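Local coordinates for putative phosphomethylpyrimidine kinase (Bacteroides thetaiotaomicron, PDB 3MBH), which binds pyridoxal and, as a member of the ribokinase clan, probably phosphorylates it at the expense of ATP, at residues A[141-146]-A[177-182]. Residues are numbered along the deposited sequence; the frame is centred on the assembly and turned at random.
Sequences DVITPN and KGPQVV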
loop_
_atom_site.group_PDB
_atom_site.type_symbol
_atom_site.label_atom_id
_atom_site.label_comp_id
_atom_site.label_asym_id
_atom_site.label_seq_id
_atom_site.Cartn_x
_atom_site.Cartn_y
_atom_site.Cartn_z
ATOM N N ASP A 141 34.018 2.868 -3.728
ATOM C CA ASP A 141 33.495 4.071 -3.071
ATOM C C ASP A 141 32.948 3.754 -1.681
ATOM O O ASP A 141 33.062 4.562 -0.737
ATOM C CB ASP A 141 32.389 4.717 -3.909
ATOM C CG ASP A 141 32.844 5.085 -5.317
ATOM O OD1 ASP A 141 33.932 5.631 -5.440
ATOM O OD2 ASP A 141 32.125 4.853 -6.298
ATOM N N VAL A 142 32.350 2.580 -1.550
ATOM C CA VAL A 142 31.665 2.153 -0.322
ATOM C C VAL A 142 32.123 0.736 -0.043
ATOM O O VAL A 142 32.028 -0.080 -0.931
ATOM C CB VAL A 142 30.125 2.196 -0.483
ATOM C CG1 VAL A 142 29.402 1.860 0.955
ATOM C CG2 VAL A 142 29.635 3.578 -0.993
ATOM N N ILE A 143 32.656 0.447 1.142
ATOM C CA ILE A 143 32.931 -0.906 1.579
ATOM C C ILE A 143 32.223 -1.257 2.879
ATOM O O ILE A 143 32.000 -0.403 3.725
ATOM C CB ILE A 143 34.464 -1.212 1.724
ATOM C CG1 ILE A 143 35.119 -0.308 2.787
ATOM C CG2 ILE A 143 35.210 -1.074 0.367
ATOM C CD1 ILE A 143 36.601 -0.756 3.128
ATOM N N THR A 144 31.864 -2.521 3.028
ATOM C CA THR A 144 31.040 -2.941 4.132
ATOM C C THR A 144 31.617 -4.174 4.917
ATOM O O THR A 144 30.917 -5.149 5.171
ATOM C CB THR A 144 29.642 -3.262 3.639
ATOM O OG1 THR A 144 29.692 -4.258 2.608
ATOM C CG2 THR A 144 28.929 -1.953 3.076
ATOM N N PRO A 145 32.882 -4.116 5.323
ATOM C CA PRO A 145 33.400 -5.221 6.140
ATOM C C PRO A 145 32.668 -5.451 7.454
ATOM O O PRO A 145 32.300 -4.473 8.125
ATOM C CB PRO A 145 34.766 -4.750 6.535
ATOM C CG PRO A 145 34.724 -3.235 6.358
ATOM C CD PRO A 145 33.757 -2.944 5.310
ATOM N N ASN A 146 32.559 -6.719 7.859
ATOM C CA ASN A 146 32.247 -7.045 9.237
ATOM C C ASN A 146 33.497 -6.918 10.079
ATOM O O ASN A 146 34.584 -6.721 9.546
ATOM C CB ASN A 146 31.569 -8.411 9.399
ATOM C CG ASN A 146 32.418 -9.576 8.950
ATOM O OD1 ASN A 146 33.657 -9.577 9.107
ATOM N ND2 ASN A 146 31.751 -10.617 8.427
ATOM N N LYS A 177 42.578 4.395 2.435
ATOM C CA LYS A 177 43.000 3.506 1.386
ATOM C C LYS A 177 42.264 3.676 0.086
ATOM O O LYS A 177 42.664 3.074 -0.909
ATOM C CB LYS A 177 42.929 2.069 1.888
ATOM C CG LYS A 177 44.192 1.727 2.632
ATOM C CD LYS A 177 44.013 0.698 3.687
ATOM C CE LYS A 177 45.301 0.720 4.555
ATOM N NZ LYS A 177 45.558 -0.589 5.206
ATOM N N GLY A 178 41.201 4.482 0.088
ATOM C CA GLY A 178 40.366 4.675 -1.102
ATOM C C GLY A 178 38.934 5.112 -0.807
ATOM O O GLY A 178 38.532 6.160 -1.232
ATOM N N PRO A 179 38.170 4.294 -0.071
ATOM C CA PRO A 179 36.743 4.462 0.005
ATOM C C PRO A 179 36.294 5.699 0.721
ATOM O O PRO A 179 36.780 5.971 1.811
ATOM C CB PRO A 179 36.283 3.219 0.781
ATOM C CG PRO A 179 37.339 2.237 0.560
ATOM C CD PRO A 179 38.599 2.964 0.385
ATOM N N GLN A 180 35.365 6.435 0.105
ATOM C CA GLN A 180 34.790 7.606 0.730
ATOM C C GLN A 180 33.915 7.187 1.907
ATOM O O GLN A 180 33.836 7.887 2.882
ATOM C CB GLN A 180 33.985 8.397 -0.305
ATOM C CG GLN A 180 33.184 9.592 0.311
ATOM C CD GLN A 180 32.098 10.128 -0.621
ATOM O OE1 GLN A 180 32.320 10.285 -1.844
ATOM N NE2 GLN A 180 30.916 10.413 -0.051
ATOM N N VAL A 181 33.262 6.041 1.787
ATOM C CA VAL A 181 32.365 5.518 2.834
ATOM C C VAL A 181 32.821 4.132 3.262
ATOM O O VAL A 181 33.052 3.206 2.417
ATOM C CB VAL A 181 30.896 5.451 2.377
ATOM C CG1 VAL A 181 29.968 4.767 3.474
ATOM C CG2 VAL A 181 30.356 6.878 2.081
ATOM N N VAL A 182 32.978 3.999 4.570
ATOM C CA VAL A 182 33.367 2.737 5.157
ATOM C C VAL A 182 32.321 2.421 6.209
ATOM O O VAL A 182 32.004 3.269 7.038
ATOM C CB VAL A 182 34.750 2.812 5.830
ATOM C CG1 VAL A 182 35.131 1.480 6.477
ATOM C CG2 VAL A 182 35.819 3.282 4.788
HETATM O O HOH W 1 35.190 6.925 -3.136
#
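V181 is held through both its backbone N and O by D141 and I143, strands 142-143 and 181-189 running parallel, with V181 N to D141 O at 2.9 Å and I143 N to V181 O at 3.1 Å. The first bond lies almost in line with the D141 carbonyl (C=O...N angle 170°); in the second, the I143 N-H comes in 21° off the V181 carbonyl plane. V181 O also takes a CA-H...O contact from V142 CA.

V142 and V181 stand side by side on one face of the sheet, each with CG1 anti to its backbone N, and these two methyls touch at 3.9 Å. I143 and V182 occupy the other face. There I143 CG1 sits between the backbone N and the carbonyl carbon (chi1 62°), 4.1 Å from V182 CG1, while CG2 and CD1 both rest on CG of the P179 ring. An alanine in place of I143 would probably open a gap beside P179 and V182, leaving the proline ring without its cover from this strand. At the start of the pair a water bridges D141 OD1 and Q180 N; D141 OD2 accepts from I109 N and Q180 NE2 bonds N202 OD1.

G178, with positive phi, is the first residue to leave the helical conformation after helix 164-176, and S175 OG bonds P179 O. A beta-alpha-beta crossover through helices 147-154 and 164-176 joins the two strands in the ribokinase-like core: strand 142-143 lies between strands 108-111 and 181-189, V142 packs on L108 and V110, and V182 is covered by L171 and L174 of helix 164-176.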